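Local coordinates for mandelate racemase/muconate lactonizing enzyme-like protein (Rubrobacter xylanophilus DSM 9941, PDB 3CYJ), which belongs to the enolase superfamily, pairing an alpha/beta N-terminal domain with a TIM-barrel-like domain that holds a sodium ion, its own function being unassigned, at residues A[19-24]-A[318-323]; A[56-61]-A[95-100]; A[64-69]-A[83-88]; A[77-82]-A[108-113]; A[128-133]-A[340-345]. All blocks are in the same frame, centred on the assembly; numbering follows the deposited sequence.

Contact 1 (A[19-24]-A[318-323])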
# COMPACT_ATOMS: atom_id res chain seq x y z
N PRO A 19 38.48 -3.14 -32.29
CA PRO A 19 38.56 -4.41 -31.59
C PRO A 19 38.94 -4.23 -30.13
O PRO A 19 39.75 -3.40 -29.81
CB PRO A 19 39.69 -5.15 -32.35
CG PRO A 19 39.60 -4.58 -33.75
CD PRO A 19 39.35 -3.11 -33.48
N THR A 20 38.35 -5.04 -29.28
CA THR A 20 38.77 -5.18 -27.89
C THR A 20 40.17 -5.81 -27.91
O THR A 20 40.53 -6.49 -28.89
CB THR A 20 37.78 -6.08 -27.08
OG1 THR A 20 37.55 -7.31 -27.77
CG2 THR A 20 36.41 -5.39 -26.95
N ASP A 21 40.95 -5.62 -26.85
CA ASP A 21 42.28 -6.21 -26.79
C ASP A 21 42.27 -7.71 -26.40
O ASP A 21 43.31 -8.34 -26.32
CB ASP A 21 43.24 -5.34 -25.94
CG ASP A 21 42.76 -5.18 -24.48
OD1 ASP A 21 41.72 -5.74 -24.10
OD2 ASP A 21 43.44 -4.47 -23.69
N TYR A 22 41.09 -8.28 -26.14
CA TYR A 22 40.96 -9.70 -25.81
C TYR A 22 39.49 -9.99 -26.06
O TYR A 22 38.68 -9.05 -26.08
CB TYR A 22 41.32 -9.93 -24.33
CG TYR A 22 41.48 -11.38 -23.92
CD1 TYR A 22 42.66 -12.08 -24.21
CD2 TYR A 22 40.47 -12.05 -23.21
CE1 TYR A 22 42.83 -13.45 -23.82
CE2 TYR A 22 40.63 -13.41 -22.81
CZ TYR A 22 41.82 -14.09 -23.13
OH TYR A 22 41.97 -15.41 -22.75
N PRO A 23 39.11 -11.27 -26.29
CA PRO A 23 37.63 -11.51 -26.36
C PRO A 23 36.95 -11.20 -25.00
O PRO A 23 37.47 -11.60 -23.94
CB PRO A 23 37.50 -13.03 -26.64
CG PRO A 23 38.90 -13.58 -26.81
CD PRO A 23 39.92 -12.48 -26.56
N GLU A 24 35.82 -10.50 -25.01
CA GLU A 24 35.23 -10.07 -23.73
C GLU A 24 33.80 -10.57 -23.54
O GLU A 24 33.04 -10.74 -24.49
CB GLU A 24 35.29 -8.54 -23.60
CG GLU A 24 36.73 -7.97 -23.44
CD GLU A 24 36.75 -6.46 -23.38
OE1 GLU A 24 35.67 -5.85 -23.31
OE2 GLU A 24 37.83 -5.83 -23.39
N TYR A 318 35.48 3.76 -14.56
CA TYR A 318 36.60 3.85 -15.49
C TYR A 318 36.60 2.58 -16.32
O TYR A 318 37.30 1.62 -16.00
CB TYR A 318 37.94 3.96 -14.71
CG TYR A 318 39.09 4.28 -15.57
CD1 TYR A 318 39.25 5.56 -16.15
CD2 TYR A 318 40.02 3.29 -15.88
CE1 TYR A 318 40.33 5.85 -17.01
CE2 TYR A 318 41.09 3.55 -16.75
CZ TYR A 318 41.24 4.84 -17.29
OH TYR A 318 42.31 5.08 -18.14
N PHE A 319 35.76 2.56 -17.35
CA PHE A 319 35.48 1.30 -18.05
C PHE A 319 36.57 0.95 -19.05
O PHE A 319 36.91 1.76 -19.92
CB PHE A 319 34.12 1.37 -18.78
CG PHE A 319 33.71 0.04 -19.40
CD1 PHE A 319 33.71 -1.13 -18.63
CD2 PHE A 319 33.33 -0.03 -20.70
CE1 PHE A 319 33.33 -2.35 -19.15
CE2 PHE A 319 32.92 -1.27 -21.27
CZ PHE A 319 32.93 -2.43 -20.49
N HIS A 320 37.15 -0.23 -18.89
CA HIS A 320 38.28 -0.66 -19.73
C HIS A 320 38.05 -0.38 -21.21
O HIS A 320 38.77 0.42 -21.80
CB HIS A 320 38.60 -2.15 -19.52
CG HIS A 320 39.60 -2.69 -20.50
ND1 HIS A 320 40.93 -2.31 -20.52
CD2 HIS A 320 39.45 -3.59 -21.51
CE1 HIS A 320 41.55 -2.93 -21.51
NE2 HIS A 320 40.68 -3.72 -22.11
N ASP A 321 37.06 -1.01 -21.83
CA ASP A 321 36.84 -0.81 -23.28
C ASP A 321 36.93 0.64 -23.68
O ASP A 321 37.52 0.99 -24.72
CB ASP A 321 35.49 -1.33 -23.74
CG ASP A 321 35.33 -2.84 -23.54
OD1 ASP A 321 36.15 -3.47 -22.87
OD2 ASP A 321 34.34 -3.42 -24.05
N HIS A 322 36.33 1.50 -22.86
CA HIS A 322 36.10 2.88 -23.23
C HIS A 322 37.28 3.74 -22.99
O HIS A 322 37.62 4.56 -23.86
CB HIS A 322 34.88 3.44 -22.51
CG HIS A 322 33.61 2.80 -22.95
ND1 HIS A 322 32.39 3.08 -22.37
CD2 HIS A 322 33.38 1.87 -23.91
CE1 HIS A 322 31.46 2.36 -22.97
NE2 HIS A 322 32.03 1.62 -23.90
N ALA A 323 37.87 3.62 -21.81
CA ALA A 323 39.15 4.25 -21.52
C ALA A 323 40.14 3.99 -22.69
O ALA A 323 40.70 4.92 -23.28
CB ALA A 323 39.72 3.74 -20.21
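Asp21 and His320 reach toward each other tip to tip, and His320 NE2 donates to Asp21 OD1 over 3.0 Å in a fairly straight bond (164°). NE2 meets OD1 on its syn side but from well out of the carboxylate plane, while OD1 stays close to the imidazole plane; the two flat groups are turned 27° apart. His320 CG lies anti to the backbone N (chi1 171°), on a CB that points at segment 19-24. At another point of the ring's edge, Glu24 OE2 sits 3.3 Å from His320 CD2. Glu24, extended beyond CG, also meets Asp321 tip to tip: Glu24 OE1 is 2.5 Å from Asp321 OD1, the two carboxylates turned against each other. Asp321 OD2 accepts a hydrogen bond from Trp31 NE1, and Phe140 packs on both acids. Thr20 OG1 bonds to Tyr22 O, 2.7 Å away, across the corner of the chain. This acid pair and His-carboxylate bond join the N-terminal domain's sheet to the end of barrel strand 313-319 and the start of helix 320-329, an interdomain junction of the enolase-superfamily fold.

Contact 2 (A[56-61]-A[95-100])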
# COMPACT_ATOMS: atom_id res chain seq x y z
N VAL A 56 26.20 1.41 -35.26
CA VAL A 56 26.44 2.40 -36.30
C VAL A 56 25.12 3.06 -36.69
O VAL A 56 25.12 4.21 -37.15
CB VAL A 56 27.10 1.84 -37.64
CG1 VAL A 56 28.53 1.50 -37.43
CG2 VAL A 56 26.35 0.61 -38.22
N SER A 57 24.00 2.34 -36.55
CA SER A 57 22.73 2.95 -36.94
C SER A 57 22.45 4.24 -36.17
O SER A 57 21.67 5.06 -36.64
CB SER A 57 21.56 1.96 -36.82
OG SER A 57 21.46 1.44 -35.52
N VAL A 58 23.10 4.44 -35.01
CA VAL A 58 22.98 5.69 -34.24
C VAL A 58 23.34 6.93 -35.10
O VAL A 58 22.63 7.95 -35.10
CB VAL A 58 23.85 5.63 -32.93
CG1 VAL A 58 23.96 7.01 -32.25
CG2 VAL A 58 23.32 4.58 -31.96
N GLY A 59 24.42 6.81 -35.90
CA GLY A 59 24.83 7.88 -36.83
C GLY A 59 23.80 8.26 -37.87
O GLY A 59 23.54 9.45 -38.11
N ARG A 60 23.18 7.27 -38.47
CA ARG A 60 22.06 7.52 -39.38
C ARG A 60 20.84 8.24 -38.70
O ARG A 60 20.22 9.17 -39.29
CB ARG A 60 21.63 6.19 -40.05
CG ARG A 60 20.65 6.42 -41.21
CD ARG A 60 21.36 7.26 -42.35
NE ARG A 60 20.42 7.98 -43.19
CZ ARG A 60 19.83 7.47 -44.28
NH1 ARG A 60 20.08 6.20 -44.67
NH2 ARG A 60 19.00 8.24 -44.99
N PHE A 61 20.51 7.82 -37.46
CA PHE A 61 19.48 8.51 -36.68
C PHE A 61 19.81 10.01 -36.47
O PHE A 61 18.94 10.86 -36.62
CB PHE A 61 19.28 7.83 -35.30
CG PHE A 61 17.99 8.22 -34.60
CD1 PHE A 61 16.87 7.39 -34.65
CD2 PHE A 61 17.89 9.44 -33.89
CE1 PHE A 61 15.64 7.77 -33.99
CE2 PHE A 61 16.71 9.81 -33.23
CZ PHE A 61 15.58 8.97 -33.29
N PRO A 95 13.55 6.10 -26.97
CA PRO A 95 14.52 5.34 -26.15
C PRO A 95 15.53 4.54 -26.98
O PRO A 95 15.32 4.38 -28.16
CB PRO A 95 13.62 4.38 -25.36
CG PRO A 95 12.42 4.15 -26.23
CD PRO A 95 12.30 5.34 -27.19
N GLY A 96 16.58 4.01 -26.36
CA GLY A 96 17.54 3.18 -27.07
C GLY A 96 18.42 3.93 -28.08
O GLY A 96 19.03 4.95 -27.76
N VAL A 97 18.45 3.46 -29.32
CA VAL A 97 19.25 4.12 -30.37
C VAL A 97 19.01 5.65 -30.41
O VAL A 97 19.98 6.40 -30.48
CB VAL A 97 18.91 3.53 -31.78
CG1 VAL A 97 19.34 4.51 -32.91
CG2 VAL A 97 19.50 2.17 -31.92
N GLY A 98 17.72 6.07 -30.39
CA GLY A 98 17.33 7.48 -30.44
C GLY A 98 17.90 8.28 -29.26
O GLY A 98 18.31 9.47 -29.42
N ALA A 99 17.96 7.64 -28.08
CA ALA A 99 18.43 8.33 -26.88
C ALA A 99 19.93 8.47 -26.94
O ALA A 99 20.51 9.47 -26.48
CB ALA A 99 18.03 7.53 -25.61
N MET A 100 20.58 7.43 -27.45
CA MET A 100 22.02 7.42 -27.65
C MET A 100 22.42 8.56 -28.61
O MET A 100 23.42 9.27 -28.39
CB MET A 100 22.46 6.06 -28.19
CG MET A 100 22.51 5.03 -27.12
SD MET A 100 23.14 3.40 -27.51
CE MET A 100 21.58 2.67 -27.63
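Phe61 lays one face of its ring over the backbone of Gly98, a CH-pi contact in which Gly98 CA stands 3.7 Å from the ring centroid and 15° off the normal. Phe61 CG is anti to the backbone N (chi1 -163°), on a CB directed at helix 97-116. Gly98 has only hydrogens on CA, which lets the ring settle close on the helix backbone.

The other contacts are aliphatic. Val97 CG1 fits between two residues one turn apart on helix 57-70, lying 4.1 Å from Val58 CA and equally near Phe61 CB. The side chains of Val58 and Val97 slide past each other in opposite directions, and Val58 CG2 also meets Met100 CB at 4.1 Å.

The one polar side chain among those touching is Ser57: OG bonds to Asp55 OD2, while Val97 CG2 lies 4.2 Å from Ser57 OG. No hydrogen bond crosses between 56-61 and 95-100, and the packing is mainly apolar. Thr52 of strand 46-53 touches both Val58 and Met100. Ser57 packs on Phe61 of the second subunit, and Phe61 on Ser57 of that subunit. The contact brings together the N-terminal ends of two helices in the helical layer that packs on the antiparallel sheet, the alpha/beta N-terminal domain of the enolase superfamily.

Contact 3 (A[64-69]-A[83-88])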
# COMPACT_ATOMS: atom_id res chain seq x y z
N SER A 64 19.36 11.80 -39.81
CA SER A 64 18.01 11.80 -40.31
C SER A 64 17.12 12.68 -39.46
O SER A 64 16.27 13.41 -39.99
CB SER A 64 17.49 10.37 -40.35
OG SER A 64 16.08 10.37 -40.47
N LYS A 65 17.28 12.61 -38.13
CA LYS A 65 16.31 13.27 -37.26
C LYS A 65 16.90 14.47 -36.49
O LYS A 65 16.18 15.38 -36.16
CB LYS A 65 15.72 12.28 -36.23
CG LYS A 65 14.85 11.17 -36.80
CD LYS A 65 13.73 11.73 -37.71
CE LYS A 65 12.69 12.45 -36.96
NZ LYS A 65 11.73 13.20 -37.87
N LEU A 66 18.19 14.47 -36.18
CA LEU A 66 18.69 15.43 -35.23
C LEU A 66 19.41 16.65 -35.85
O LEU A 66 19.22 17.77 -35.39
CB LEU A 66 19.58 14.70 -34.20
CG LEU A 66 18.86 13.54 -33.46
CD1 LEU A 66 19.71 12.99 -32.36
CD2 LEU A 66 17.43 13.98 -32.90
N ALA A 67 20.20 16.43 -36.90
CA ALA A 67 21.02 17.50 -37.50
C ALA A 67 20.12 18.67 -37.87
O ALA A 67 20.41 19.83 -37.54
CB ALA A 67 21.86 16.94 -38.74
N GLY A 68 18.98 18.36 -38.47
CA GLY A 68 18.05 19.37 -38.86
C GLY A 68 17.49 20.18 -37.71
O GLY A 68 17.07 21.31 -37.90
N VAL A 69 17.42 19.60 -36.51
CA VAL A 69 16.88 20.34 -35.34
C VAL A 69 17.97 21.25 -34.78
O VAL A 69 17.70 22.38 -34.37
CB VAL A 69 16.37 19.36 -34.23
CG1 VAL A 69 16.03 20.10 -32.93
CG2 VAL A 69 15.17 18.55 -34.75
N ALA A 83 15.32 19.77 -25.89
CA ALA A 83 13.87 19.68 -25.74
C ALA A 83 13.20 19.52 -27.09
O ALA A 83 12.28 18.70 -27.25
CB ALA A 83 13.33 20.88 -25.02
N ARG A 84 13.62 20.33 -28.04
CA ARG A 84 13.12 20.26 -29.42
C ARG A 84 13.50 18.87 -30.03
O ARG A 84 12.70 18.28 -30.76
CB ARG A 84 13.64 21.46 -30.27
CG ARG A 84 13.06 22.81 -29.83
CD ARG A 84 13.82 24.01 -30.45
NE ARG A 84 14.08 23.78 -31.87
CZ ARG A 84 15.29 23.82 -32.42
NH1 ARG A 84 16.32 24.19 -31.65
NH2 ARG A 84 15.46 23.56 -33.74
N MET A 85 14.69 18.35 -29.70
CA MET A 85 15.06 17.02 -30.23
C MET A 85 14.14 15.89 -29.70
O MET A 85 13.64 15.07 -30.49
CB MET A 85 16.53 16.70 -29.94
CG MET A 85 17.60 17.46 -30.82
SD MET A 85 19.30 16.85 -30.75
CE MET A 85 19.87 17.45 -29.12
N GLN A 86 13.91 15.86 -28.38
CA GLN A 86 13.03 14.91 -27.74
C GLN A 86 11.59 14.98 -28.32
O GLN A 86 10.97 13.96 -28.56
CB GLN A 86 12.99 15.15 -26.22
CG GLN A 86 14.30 15.07 -25.50
CD GLN A 86 14.87 13.67 -25.39
OE1 GLN A 86 14.34 12.67 -25.95
NE2 GLN A 86 15.98 13.57 -24.68
N ALA A 87 11.06 16.20 -28.55
CA ALA A 87 9.73 16.36 -29.08
C ALA A 87 9.68 15.81 -30.50
O ALA A 87 8.73 15.13 -30.87
CB ALA A 87 9.30 17.84 -29.06
N ALA A 88 10.70 16.12 -31.30
CA ALA A 88 10.73 15.78 -32.71
C ALA A 88 10.79 14.29 -32.94
O ALA A 88 10.34 13.83 -34.00
CB ALA A 88 11.93 16.47 -33.42
O HOH W 1 9.75 14.96 -36.47
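Val69 fills the middle of the contact, CG1 lying 3.7 Å from Met85 CG and CG2 4.1 Å from Ala88 CB. The same CG1 covers one face of the Arg84 guanidinium, offset toward its rim, as the two side chains slide past each other in opposite directions. Arg84 NH2 then reaches Val69 O at 2.6 Å, in the carbonyl plane and on a lone pair; the bond is bent (134°), with the oxygen tilted from the guanidinium plane. The bend at chi3 (45°) of Arg84 swings NE out of the extended line of the chain. Leu66 crosses Met85 at about a right angle, its CD2 4.0 Å from Met85 SD. These contacts pair two helices of the N-terminal domain's helical layer, 57-70 and 78-88, running roughly antiparallel (143°) with their segment axes 9.8 Å apart. At the other end a water bridges them, accepting from Lys65 NZ at 3.0 Å and donating to Ala88 O at 2.8 Å. Farther out, Ser73 OG bonds to Arg84 NH1 and thus holds the second guanidinium nitrogen. Val105 of helix 97-116 touches both Leu66 and Met85, and Ser64 OG bonds to Asp55 OD1 of the second subunit.

Contact 4 (A[77-82]-A[108-113])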
# COMPACT_ATOMS: atom_id res chain seq x y z
N SER A 77 22.60 27.63 -25.93
CA SER A 77 21.52 27.04 -25.16
C SER A 77 21.27 25.57 -25.53
O SER A 77 20.22 25.24 -26.05
CB SER A 77 20.23 27.83 -25.35
OG SER A 77 20.33 29.05 -24.66
N PRO A 78 22.22 24.68 -25.23
CA PRO A 78 22.03 23.28 -25.60
C PRO A 78 20.70 22.66 -25.11
O PRO A 78 20.05 21.96 -25.88
CB PRO A 78 23.27 22.59 -25.00
CG PRO A 78 24.30 23.72 -24.93
CD PRO A 78 23.57 24.97 -24.71
N PRO A 79 20.26 22.99 -23.88
CA PRO A 79 19.02 22.34 -23.42
C PRO A 79 17.77 22.70 -24.25
O PRO A 79 16.88 21.84 -24.43
CB PRO A 79 18.89 22.83 -21.96
CG PRO A 79 20.24 23.19 -21.55
CD PRO A 79 20.90 23.76 -22.78
N ALA A 80 17.70 23.93 -24.77
CA ALA A 80 16.59 24.28 -25.67
C ALA A 80 16.57 23.40 -26.91
O ALA A 80 15.48 23.10 -27.43
CB ALA A 80 16.65 25.74 -26.10
N VAL A 81 17.74 22.99 -27.39
CA VAL A 81 17.77 22.09 -28.55
C VAL A 81 17.34 20.67 -28.13
O VAL A 81 16.56 19.99 -28.84
CB VAL A 81 19.19 22.05 -29.17
CG1 VAL A 81 19.20 21.21 -30.48
CG2 VAL A 81 19.70 23.48 -29.37
N TRP A 82 17.85 20.24 -26.97
CA TRP A 82 17.53 18.93 -26.43
C TRP A 82 16.03 18.74 -26.36
O TRP A 82 15.52 17.71 -26.79
CB TRP A 82 18.15 18.82 -25.05
CG TRP A 82 18.09 17.51 -24.34
CD1 TRP A 82 19.04 16.49 -24.36
CD2 TRP A 82 17.09 17.09 -23.39
NE1 TRP A 82 18.68 15.49 -23.50
CE2 TRP A 82 17.50 15.84 -22.88
CE3 TRP A 82 15.90 17.67 -22.92
CZ2 TRP A 82 16.75 15.15 -21.90
CZ3 TRP A 82 15.17 16.99 -21.95
CH2 TRP A 82 15.58 15.74 -21.46
N ALA A 108 28.01 17.20 -27.65
CA ALA A 108 28.68 18.02 -28.64
C ALA A 108 28.26 19.49 -28.51
O ALA A 108 29.09 20.38 -28.57
CB ALA A 108 28.42 17.47 -30.09
N LEU A 109 26.96 19.75 -28.37
CA LEU A 109 26.46 21.09 -28.15
C LEU A 109 26.98 21.79 -26.87
O LEU A 109 27.19 23.01 -26.86
CB LEU A 109 24.95 21.10 -28.15
CG LEU A 109 24.31 20.61 -29.47
CD1 LEU A 109 22.79 20.75 -29.43
CD2 LEU A 109 24.87 21.39 -30.63
N TRP A 110 27.16 21.02 -25.80
CA TRP A 110 27.67 21.55 -24.56
C TRP A 110 29.17 21.79 -24.68
O TRP A 110 29.67 22.82 -24.22
CB TRP A 110 27.39 20.62 -23.38
CG TRP A 110 26.07 20.87 -22.69
CD1 TRP A 110 24.90 20.09 -22.78
CD2 TRP A 110 25.77 21.93 -21.76
NE1 TRP A 110 23.92 20.66 -22.00
CE2 TRP A 110 24.41 21.78 -21.37
CE3 TRP A 110 26.50 23.02 -21.26
CZ2 TRP A 110 23.79 22.67 -20.47
CZ3 TRP A 110 25.88 23.92 -20.37
CH2 TRP A 110 24.54 23.73 -19.97
N ASP A 111 29.88 20.82 -25.28
CA ASP A 111 31.29 21.02 -25.65
C ASP A 111 31.44 22.32 -26.45
O ASP A 111 32.24 23.20 -26.13
CB ASP A 111 31.85 19.85 -26.43
CG ASP A 111 33.41 19.85 -26.49
OD1 ASP A 111 34.08 20.28 -25.50
OD2 ASP A 111 33.99 19.42 -27.50
N LEU A 112 30.64 22.46 -27.49
CA LEU A 112 30.63 23.69 -28.26
C LEU A 112 30.36 24.92 -27.38
O LEU A 112 31.05 25.91 -27.51
CB LEU A 112 29.64 23.60 -29.43
CG LEU A 112 29.57 24.85 -30.32
CD1 LEU A 112 30.95 25.06 -31.04
CD2 LEU A 112 28.31 24.83 -31.30
N LYS A 113 29.32 24.90 -26.54
CA LYS A 113 29.06 26.06 -25.70
C LYS A 113 30.30 26.38 -24.82
O LYS A 113 30.69 27.52 -24.72
CB LYS A 113 27.80 25.89 -24.84
CG LYS A 113 27.47 27.13 -23.94
CD LYS A 113 26.59 26.80 -22.70
CE LYS A 113 25.93 28.06 -22.07
NZ LYS A 113 25.45 27.86 -20.63
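Pro78 brings the start of helix 78-82 against Leu109 of helix 108-113, their CA atoms 5.6 Å apart and the two segments nearly antiparallel (161°). The Pro78 ring carries most of the contact. Its CB stands 3.7 Å from the centroid of the Trp110 pyrrole ring, 13° off the normal, a CH-pi contact over the indole face. Pro78 CG also lies above the indole and comes to 3.5 Å from Leu109 O, while CB meets Leu109 CB. The aliphatic stem of Lys113 crosses Pro78 at about a right angle, CD 4.1 Å from Pro78 CD.

Pro79 adds a second touch on the indole, with CG 3.7 Å from Trp110 CZ2. One turn after Pro78, Val81 crosses Leu109 at about a right angle, and Leu109 CD1 nests against Val81 CB and CG1. Leu109 CG lies anti to the carbonyl carbon (chi1 -61°), and CD1 beyond it is the branch that reaches the valine.

The polar ends are satisfied beyond this pair: Trp110 NE1 bonds to Thr278 OG1 of helix 276-280, and Lys113 NZ to Asp123 O of the third subunit. Proline brings no backbone N-H to the contact, so the first turn of helix 78-88 can press pyrrolidine carbons on an aromatic face without burying a donor there; cohesion comes from dispersion and CH-pi contact.

Contact 5 (A[128-133]-A[340-345])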
# COMPACT_ATOMS: atom_id res chain seq x y z
N PHE A 128 30.08 21.30 -8.55
CA PHE A 128 30.16 20.89 -7.15
C PHE A 128 31.54 20.34 -6.85
O PHE A 128 31.99 20.47 -5.72
CB PHE A 128 29.15 19.76 -6.83
CG PHE A 128 27.70 20.22 -6.69
CD1 PHE A 128 27.21 20.75 -5.49
CD2 PHE A 128 26.84 20.10 -7.75
CE1 PHE A 128 25.89 21.17 -5.36
CE2 PHE A 128 25.49 20.52 -7.66
CZ PHE A 128 25.02 21.05 -6.46
N HIS A 129 32.18 19.67 -7.81
CA HIS A 129 33.41 18.94 -7.53
C HIS A 129 34.57 19.40 -8.40
O HIS A 129 34.39 19.67 -9.63
CB HIS A 129 33.25 17.42 -7.75
CG HIS A 129 31.99 16.85 -7.16
ND1 HIS A 129 31.73 16.82 -5.80
CD2 HIS A 129 30.90 16.30 -7.77
CE1 HIS A 129 30.55 16.27 -5.60
NE2 HIS A 129 30.02 15.96 -6.77
N ALA A 130 35.77 19.45 -7.78
CA ALA A 130 37.01 19.81 -8.49
C ALA A 130 37.57 18.63 -9.28
O ALA A 130 37.91 18.75 -10.44
CB ALA A 130 38.06 20.30 -7.49
N GLU A 131 37.69 17.47 -8.64
CA GLU A 131 37.86 16.23 -9.36
C GLU A 131 36.82 15.19 -8.91
O GLU A 131 36.04 15.45 -7.99
CB GLU A 131 39.27 15.69 -9.19
CG GLU A 131 39.72 15.57 -7.75
CD GLU A 131 41.06 14.86 -7.65
OE1 GLU A 131 41.80 14.84 -8.65
OE2 GLU A 131 41.37 14.31 -6.57
N VAL A 132 36.82 14.02 -9.55
CA VAL A 132 35.81 12.99 -9.28
C VAL A 132 36.44 11.63 -9.14
O VAL A 132 37.31 11.25 -9.95
CB VAL A 132 34.73 12.94 -10.41
CG1 VAL A 132 33.92 14.17 -10.40
CG2 VAL A 132 35.35 12.74 -11.79
N PRO A 133 36.02 10.87 -8.11
CA PRO A 133 36.61 9.57 -7.88
C PRO A 133 36.12 8.51 -8.87
O PRO A 133 34.96 8.58 -9.39
CB PRO A 133 36.20 9.26 -6.45
CG PRO A 133 35.01 10.12 -6.17
CD PRO A 133 35.07 11.28 -7.05
N SER A 340 41.27 9.35 -8.93
CA SER A 340 40.35 10.37 -9.39
C SER A 340 40.67 10.85 -10.81
O SER A 340 41.78 10.65 -11.31
CB SER A 340 40.34 11.56 -8.44
OG SER A 340 39.62 11.20 -7.30
N LEU A 341 39.68 11.47 -11.45
CA LEU A 341 39.89 12.22 -12.66
C LEU A 341 39.66 13.70 -12.41
O LEU A 341 38.62 14.07 -11.89
CB LEU A 341 38.92 11.74 -13.76
CG LEU A 341 39.11 10.32 -14.27
CD1 LEU A 341 38.07 10.00 -15.39
CD2 LEU A 341 40.54 10.09 -14.77
N ARG A 342 40.62 14.53 -12.80
CA ARG A 342 40.47 15.97 -12.70
C ARG A 342 40.41 16.61 -14.06
O ARG A 342 41.33 16.46 -14.86
CB ARG A 342 41.66 16.58 -11.91
CG ARG A 342 41.54 18.08 -11.61
CD ARG A 342 42.85 18.60 -10.98
NE ARG A 342 43.15 17.92 -9.71
CZ ARG A 342 42.63 18.26 -8.52
NH1 ARG A 342 41.79 19.29 -8.41
NH2 ARG A 342 42.96 17.57 -7.43
N PRO A 343 39.33 17.34 -14.35
CA PRO A 343 39.38 18.09 -15.59
C PRO A 343 40.63 18.98 -15.68
O PRO A 343 41.14 19.52 -14.65
CB PRO A 343 38.11 18.95 -15.52
CG PRO A 343 37.17 18.05 -14.85
CD PRO A 343 37.99 17.38 -13.75
N ASP A 344 41.13 19.13 -16.91
CA ASP A 344 42.32 19.95 -17.15
C ASP A 344 41.86 21.40 -17.20
O ASP A 344 41.11 21.75 -18.11
CB ASP A 344 42.98 19.56 -18.48
CG ASP A 344 44.44 20.04 -18.59
OD1 ASP A 344 44.71 21.25 -18.29
OD2 ASP A 344 45.29 19.19 -18.97
N PRO A 345 42.28 22.25 -16.23
CA PRO A 345 41.87 23.67 -16.25
C PRO A 345 42.51 24.43 -17.43
O PRO A 345 42.04 25.51 -17.80
CB PRO A 345 42.36 24.22 -14.90
CG PRO A 345 43.48 23.31 -14.46
CD PRO A 345 43.24 21.94 -15.14
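Val132 O accepts the amide of Leu341 N at 2.8 Å and 164°, and the same carbonyl oxygen receives a CA-H...O contact from Ser340 CA at 3.2 Å. The return bond, Val132 N to Leu341 O at 3.0 Å, closes an antiparallel hydrogen-bonded pair, so the short strand 340-341 pairs with the start of strand 132-137, where the sheet branches. That strand also lies parallel to 162-166 and 313-319 in the TIM-barrel-like sheet, which makes this an antiparallel addition, from late in the chain, to a barrel strand. Pro133 and Ser340 follow as a non-hydrogen-bonded pair.

On the face shared by Val132 and Leu341, Val132 CG2 meets Leu341 CB at 4.2 Å. Leu313 and Leu316 of strand 313-319 pack on Val132, and Ala304 of helix 300-306 touches Leu341, placing this face inside the fold.

Elsewhere Glu131 and Arg342 form a salt bridge of stacked planes, 25° apart. Glu131 OE1 lies 3.2 Å from Arg342 NH2 but well out of the guanidinium plane, over one face, so charge rather than a directed N-H bond holds them. Glu131 CG, set between its backbone N and carbonyl carbon (chi1 52°), lies over a face of the Arg342 guanidinium, offset toward the rim. Ala130 CB lies close to Arg342 NH1. Beyond the strand, Pro343 CD rests 3.6 Å from Ala130 O. Glu131 CD also lies 3.5 Å from Ser340 CB.

Contacts 2, 3 and 4 knit together three helices of the N-terminal domain: 2 and 3 share helix 57-70, 3 and 4 share 78-88, and 2 and 4 share 97-116. Contacts 2 and 4 are buried and rest on apolar packing with a CH-pi contact each, whereas contact 3, partly buried, adds an arginine-to-carbonyl bond and a water bridge. Contacts 1 and 5, also partly buried, reach the barrel sheet through the neighbouring strands 313-319 and 132-137; the nearest atoms of the two contacts are about 5 Å apart. Their chemistry is more polar: carboxylates and histidine between domains in contact 1, backbone pairing with an outlying ion pair in contact 5.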